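Local coordinates for protein Non-structural maintenance of chromosomes element 1 homolog (PDB 7DG2) that probably serves as a RING-type E3 ubiquitin ligase of the SMC5-SMC6 complex, working with a MAGE partner in DNA repair, at residues V80-N85 against I166-H171; I109-N114 against Q178-I183. All blocks are in the same frame, centred on the assembly; numbering follows the deposited sequence.

Interaction 1. Residues V80-N85 against I166-H171; sequences VNRVEN and IMELEH
Three hydrogen bonds carry the contact of Val80, Asn81 and Arg82 with helix 163-176, and each joins a side chain to the opposing backbone. Two come from the guanidinium of Arg82, whose NH1 reaches Glu168 O at 2.9 Å while NH2 reaches Met167 O at 2.9 Å. Both carbonyls sit at its edge, near the plane. NH1 arrives on a lone pair of the Glu168 carbonyl, whereas NH2 is tilted from the plane of the Met167 carbonyl; neither bond is straight. A bend at chi2 (-68°) turns CD out of a fully extended course. In the third, side chain and backbone exchange roles: Asn81 N donates to Glu168 OE2 at 2.9 Å, nearly straight at 168°, and meets the carboxylate from above its plane. Glu168 places CG anti to its backbone N (chi1 -172°) and stays extended to CD.

The apolar part belongs to Val80. Its side chain slides past that of Glu168 in the opposite direction, CG1 resting 3.7 Å from Glu168 CB. Its other methyl, CG2, lies 3.6 Å above the guanidinium plane of Arg82, over the centre, backing the group that grips the helix.

Strand 75-81, central in its antiparallel sheet, forms with 62-68 the wing of the first winged-helix domain; Val80 and Arg82 pair through their backbones with Thr63 and Phe61. The other carboxylate oxygen, Glu168 OE1, accepts from Met71 N and Leu72 N of the Nse4 chain, and Asn81 ND2 donates to Leu72 O there. Met167 O is 5.7 Å from His171 N, too far for the regular helical bond, so the arginine supplies a donor instead. One buried carboxylate is thus shared by two chains, its negative charge probably eased by three backbone N-H groups.

Interaction 2. Residues I109-N114 against Q178-I183; sequences IILSDN and QDVAKI
Ile110 and Leu111, on the last turn of helix 96-111, meet Val180 and Ala181 in the apolar centre. Ile110 sends CG2, anti to its backbone N, against the backbone of the opposing segment, 3.7 Å from Ala181 CA, and also touches Ala181 CB. Ile173 of helix 163-176 packs against both of these residues. Farther out, the side chains of Leu111 and Val180 cross obliquely; Leu111 CD2 lies 3.6 Å from Val180 CB and equally near CG1.

Helix 96-111 opens the second winged-helix domain, in which helices 119-128 and 136-148 and the hairpin of strands 152-155 and 158-161 follow. The opposing segment leads into the RING-like domain: Lys182 pairs through its backbone with Ala191 and stands two residues before Cys184, a zinc ligand. The helix therefore presents its C-terminal end to the entrance of the zinc-binding module.

Lys182 runs alongside that end, and a turn at chi4 (59°) sets NZ among the carbonyls. NZ donates to Ser112 O at 2.8 Å from above the carbonyl plane, and lies 2.8 Å from Ile110 O. A positive charge here would suit the partial negative charge of a helix C terminus. Ser112, the first residue to leave helical angles, folds OG back to donate to Ile109 O. Water extends the polar edge. One molecule accepts from Lys182 N at 2.9 Å and lies within hydrogen-bonding distance of Ile110 O. Another accepts from NZ and donates to both Leu111 O and Asp113 OD1, the latter at 2.6 Å, linking lysine and aspartate although NZ and OD1 are 5.3 Å apart.

Overall arrangement
From the N terminus the chain builds the first winged-helix domain, whose wing ends in strand 75-81, and then enters the second through helix 96-111. After that domain's own wing comes helix 163-176, where interaction 1 closes a loop of 80 residues back to the first wing. The chain continues from this helix into strand 182-183, and there interaction 2 closes a loop of 63 residues back to helix 96-111. The segments alternate, so the loops cross. The centres of the two contacts are about 18 Å apart and their nearest atoms about 6 Å. Helix 163-176 joins them: between them the contacts tie it and its continuation to both winged-helix domains, at the approach to the RING-like domain.

Interaction 1. Residues V80-N85 against I166-H171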
loop_
_atom_site.group_PDB
_atom_site.type_symbol
_atom_site.label_atom_id
_atom_site.label_comp_id
_atom_site.label_asym_id
_atom_site.label_seq_id
_atom_site.Cartn_x
_atom_site.Cartn_y
_atom_site.Cartn_z
ATOM N N VAL A 80 1.928 2.090 -12.006
ATOM C CA VAL A 80 0.865 1.241 -12.532
ATOM C C VAL A 80 1.430 -0.109 -12.956
ATOM O O VAL A 80 2.589 -0.239 -13.364
ATOM C CB VAL A 80 0.112 1.922 -13.706
ATOM C CG1 VAL A 80 -0.553 3.196 -13.217
ATOM C CG2 VAL A 80 1.039 2.228 -14.869
ATOM N N ASN A 81 0.590 -1.127 -12.830
ATOM C CA ASN A 81 0.889 -2.442 -13.352
ATOM C C ASN A 81 0.544 -2.500 -14.835
ATOM O O ASN A 81 -0.379 -1.831 -15.304
ATOM C CB ASN A 81 0.097 -3.490 -12.579
ATOM C CG ASN A 81 0.349 -4.874 -13.085
ATOM O OD1 ASN A 81 1.494 -5.246 -13.328
ATOM N ND2 ASN A 81 -0.717 -5.646 -13.275
ATOM N N ARG A 82 1.296 -3.304 -15.583
ATOM C CA ARG A 82 1.145 -3.300 -17.032
ATOM C C ARG A 82 0.974 -4.699 -17.618
ATOM O O ARG A 82 1.098 -4.863 -18.837
ATOM C CB ARG A 82 2.329 -2.571 -17.679
ATOM C CG ARG A 82 2.149 -1.034 -17.686
ATOM C CD ARG A 82 1.011 -0.688 -18.649
ATOM N NE ARG A 82 0.441 0.663 -18.559
ATOM C CZ ARG A 82 -0.662 0.974 -17.869
ATOM N NH1 ARG A 82 -1.303 0.043 -17.158
ATOM N NH2 ARG A 82 -1.130 2.224 -17.892
ATOM N N VAL A 83 0.662 -5.710 -16.805
ATOM C CA VAL A 83 0.501 -7.064 -17.328
ATOM C C VAL A 83 -0.633 -7.783 -16.610
ATOM O O VAL A 83 -0.923 -7.535 -15.435
ATOM C CB VAL A 83 1.818 -7.877 -17.230
ATOM C CG1 VAL A 83 2.109 -8.251 -15.785
ATOM C CG2 VAL A 83 1.760 -9.113 -18.117
ATOM N N GLU A 84 -1.292 -8.685 -17.332
ATOM C CA GLU A 84 -2.320 -9.542 -16.756
ATOM C C GLU A 84 -1.813 -10.974 -16.880
ATOM O O GLU A 84 -1.725 -11.500 -17.992
ATOM C CB GLU A 84 -3.663 -9.339 -17.473
ATOM C CG GLU A 84 -4.050 -7.848 -17.619
ATOM C CD GLU A 84 -5.189 -7.576 -18.611
ATOM O OE1 GLU A 84 -6.361 -7.859 -18.284
ATOM O OE2 GLU A 84 -4.905 -7.060 -19.716
ATOM N N ASN A 85 -1.449 -11.598 -15.761
ATOM C CA ASN A 85 -0.919 -12.966 -15.826
ATOM C C ASN A 85 -1.318 -13.734 -14.564
ATOM O O ASN A 85 -2.100 -13.254 -13.739
ATOM C CB ASN A 85 0.600 -12.940 -16.067
ATOM C CG ASN A 85 1.383 -12.351 -14.908
ATOM O OD1 ASN A 85 0.938 -12.353 -13.762
ATOM N ND2 ASN A 85 2.587 -11.864 -15.204
ATOM N N ILE A 166 -8.053 5.375 -14.048
ATOM C CA ILE A 166 -8.030 5.630 -15.486
ATOM C C ILE A 166 -6.621 5.446 -16.047
ATOM O O ILE A 166 -6.434 4.862 -17.124
ATOM C CB ILE A 166 -8.579 7.038 -15.778
ATOM C CG1 ILE A 166 -9.981 7.174 -15.191
ATOM C CG2 ILE A 166 -8.540 7.318 -17.275
ATOM C CD1 ILE A 166 -10.499 8.634 -15.145
ATOM N N MET A 167 -5.607 5.923 -15.321
ATOM C CA MET A 167 -4.233 5.794 -15.798
ATOM C C MET A 167 -3.837 4.333 -15.939
ATOM O O MET A 167 -3.268 3.927 -16.962
ATOM C CB MET A 167 -3.283 6.532 -14.858
ATOM C CG MET A 167 -3.389 8.066 -14.970
ATOM S SD MET A 167 -2.421 8.991 -13.771
ATOM C CE MET A 167 -0.744 8.609 -14.304
ATOM N N GLU A 168 -4.165 3.509 -14.941
ATOM C CA GLU A 168 -3.758 2.108 -15.028
ATOM C C GLU A 168 -4.613 1.319 -16.018
ATOM O O GLU A 168 -4.100 0.441 -16.727
ATOM C CB GLU A 168 -3.819 1.451 -13.656
ATOM C CG GLU A 168 -3.225 0.046 -13.678
ATOM C CD GLU A 168 -3.083 -0.524 -12.292
ATOM O OE1 GLU A 168 -4.078 -1.079 -11.773
ATOM O OE2 GLU A 168 -1.984 -0.383 -11.714
ATOM N N LEU A 169 -5.914 1.601 -16.076
ATOM C CA LEU A 169 -6.854 0.801 -16.855
ATOM C C LEU A 169 -7.188 1.408 -18.213
ATOM O O LEU A 169 -8.095 0.907 -18.883
ATOM C CB LEU A 169 -8.152 0.579 -16.069
ATOM C CG LEU A 169 -8.022 -0.258 -14.790
ATOM C CD1 LEU A 169 -9.406 -0.583 -14.229
ATOM C CD2 LEU A 169 -7.294 -1.523 -15.071
ATOM N N GLU A 170 -6.468 2.454 -18.633
ATOM C CA GLU A 170 -6.757 3.151 -19.891
ATOM C C GLU A 170 -6.933 2.183 -21.055
ATOM O O GLU A 170 -7.940 2.222 -21.769
ATOM C CB GLU A 170 -5.626 4.150 -20.181
ATOM C CG GLU A 170 -5.628 4.781 -21.576
ATOM C CD GLU A 170 -6.580 5.962 -21.690
ATOM O OE1 GLU A 170 -7.126 6.187 -22.795
ATOM O OE2 GLU A 170 -6.775 6.674 -20.678
ATOM N N HIS A 171 -5.961 1.298 -21.264
ATOM C CA HIS A 171 -6.027 0.422 -22.422
ATOM C C HIS A 171 -6.938 -0.764 -22.179
ATOM O O HIS A 171 -7.598 -1.237 -23.111
ATOM C CB HIS A 171 -4.615 -0.008 -22.803
ATOM C CG HIS A 171 -3.717 1.158 -23.059
ATOM N ND1 HIS A 171 -2.988 1.767 -22.060
ATOM C CD2 HIS A 171 -3.496 1.882 -24.183
ATOM C CE1 HIS A 171 -2.325 2.792 -22.566
ATOM N NE2 HIS A 171 -2.617 2.884 -23.852
#

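Interaction 2. Residues I109-N114 against Q178-I183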
loop_
_atom_site.group_PDB
_atom_site.type_symbol
_atom_site.label_atom_id
_atom_site.label_comp_id
_atom_site.label_asym_id
_atom_site.label_seq_id
_atom_site.Cartn_x
_atom_site.Cartn_y
_atom_site.Cartn_z
ATOM N N ILE A 109 -20.190 3.379 -14.670
ATOM C CA ILE A 109 -19.530 4.680 -14.772
ATOM C C ILE A 109 -19.160 4.980 -16.221
ATOM O O ILE A 109 -19.358 6.096 -16.711
ATOM C CB ILE A 109 -18.301 4.708 -13.846
ATOM C CG1 ILE A 109 -18.755 4.907 -12.396
ATOM C CG2 ILE A 109 -17.297 5.751 -14.305
ATOM C CD1 ILE A 109 -17.721 4.444 -11.347
ATOM N N ILE A 110 -18.657 3.978 -16.935
ATOM C CA ILE A 110 -18.259 4.160 -18.331
ATOM C C ILE A 110 -19.477 4.446 -19.204
ATOM O O ILE A 110 -19.428 5.287 -20.112
ATOM C CB ILE A 110 -17.494 2.914 -18.815
ATOM C CG1 ILE A 110 -16.136 2.828 -18.124
ATOM C CG2 ILE A 110 -17.332 2.925 -20.331
ATOM C CD1 ILE A 110 -15.457 1.484 -18.315
ATOM N N LEU A 111 -20.583 3.758 -18.931
ATOM C CA LEU A 111 -21.803 3.913 -19.724
ATOM C C LEU A 111 -22.527 5.214 -19.428
ATOM O O LEU A 111 -23.260 5.719 -20.290
ATOM C CB LEU A 111 -22.767 2.758 -19.444
ATOM C CG LEU A 111 -22.483 1.393 -20.037
ATOM C CD1 LEU A 111 -23.434 0.375 -19.431
ATOM C CD2 LEU A 111 -22.648 1.456 -21.541
ATOM N N SER A 112 -22.383 5.748 -18.220
ATOM C CA SER A 112 -23.225 6.867 -17.815
ATOM C C SER A 112 -22.840 8.144 -18.551
ATOM O O SER A 112 -21.681 8.359 -18.907
ATOM C CB SER A 112 -23.123 7.093 -16.312
ATOM O OG SER A 112 -21.847 7.582 -16.002
ATOM N N ASP A 113 -23.831 9.019 -18.759
ATOM C CA ASP A 113 -23.539 10.304 -19.386
ATOM C C ASP A 113 -22.670 11.183 -18.492
ATOM O O ASP A 113 -21.797 11.901 -18.990
ATOM C CB ASP A 113 -24.838 11.036 -19.731
ATOM C CG ASP A 113 -25.594 10.401 -20.892
ATOM O OD1 ASP A 113 -25.238 9.293 -21.340
ATOM O OD2 ASP A 113 -26.558 11.035 -21.370
ATOM N N ASN A 114 -22.901 11.144 -17.173
ATOM C CA ASN A 114 -22.209 12.011 -16.225
ATOM C C ASN A 114 -20.862 11.463 -15.769
ATOM O O ASN A 114 -20.040 12.229 -15.251
ATOM C CB ASN A 114 -23.088 12.246 -14.992
ATOM C CG ASN A 114 -23.872 10.998 -14.575
ATOM O OD1 ASN A 114 -24.549 10.361 -15.396
ATOM N ND2 ASN A 114 -23.786 10.646 -13.292
ATOM N N GLN A 178 -14.855 -1.552 -25.820
ATOM C CA GLN A 178 -14.695 -0.782 -27.052
ATOM C C GLN A 178 -16.035 -0.328 -27.622
ATOM O O GLN A 178 -16.113 0.732 -28.254
ATOM C CB GLN A 178 -13.932 -1.595 -28.097
ATOM C CG GLN A 178 -13.486 -0.754 -29.291
ATOM C CD GLN A 178 -12.766 -1.562 -30.349
ATOM O OE1 GLN A 178 -12.926 -2.781 -30.432
ATOM N NE2 GLN A 178 -11.959 -0.889 -31.162
ATOM N N ASP A 179 -17.098 -1.097 -27.385
ATOM C CA ASP A 179 -18.412 -0.735 -27.903
ATOM C C ASP A 179 -19.012 0.483 -27.210
ATOM O O ASP A 179 -19.875 1.146 -27.794
ATOM C CB ASP A 179 -19.373 -1.921 -27.771
ATOM C CG ASP A 179 -18.913 -3.139 -28.550
ATOM O OD1 ASP A 179 -17.992 -3.006 -29.392
ATOM O OD2 ASP A 179 -19.469 -4.235 -28.313
ATOM N N VAL A 180 -18.582 0.799 -25.986
ATOM C CA VAL A 180 -19.287 1.780 -25.168
ATOM C C VAL A 180 -18.381 2.834 -24.559
ATOM O O VAL A 180 -18.877 3.899 -24.150
ATOM C CB VAL A 180 -20.090 1.073 -24.055
ATOM C CG1 VAL A 180 -21.229 0.227 -24.652
ATOM C CG2 VAL A 180 -19.165 0.220 -23.194
ATOM N N ALA A 181 -17.072 2.620 -24.458
ATOM C CA ALA A 181 -16.225 3.604 -23.796
ATOM C C ALA A 181 -16.151 4.880 -24.624
ATOM O O ALA A 181 -16.054 4.837 -25.852
ATOM C CB ALA A 181 -14.819 3.044 -23.575
ATOM N N LYS A 182 -16.202 6.019 -23.943
ATOM C CA LYS A 182 -16.075 7.310 -24.609
ATOM C C LYS A 182 -14.616 7.548 -24.975
ATOM O O LYS A 182 -13.741 7.516 -24.100
ATOM C CB LYS A 182 -16.585 8.429 -23.704
ATOM C CG LYS A 182 -18.075 8.346 -23.358
ATOM C CD LYS A 182 -18.442 9.361 -22.283
ATOM C CE LYS A 182 -19.869 9.157 -21.783
ATOM N NZ LYS A 182 -20.118 7.793 -21.211
ATOM N N ILE A 183 -14.352 7.796 -26.256
ATOM C CA ILE A 183 -13.022 8.159 -26.742
ATOM C C ILE A 183 -13.075 9.615 -27.183
ATOM O O ILE A 183 -13.783 9.947 -28.140
ATOM C CB ILE A 183 -12.575 7.254 -27.901
ATOM C CG1 ILE A 183 -12.607 5.789 -27.475
ATOM C CG2 ILE A 183 -11.180 7.639 -28.377
ATOM C CD1 ILE A 183 -11.633 5.455 -26.361
HETATM O O HOH W 1 -18.209 7.696 -18.903
HETATM O O HOH W 2 -16.498 6.186 -21.107
HETATM O O HOH W 3 -23.003 8.049 -21.989
#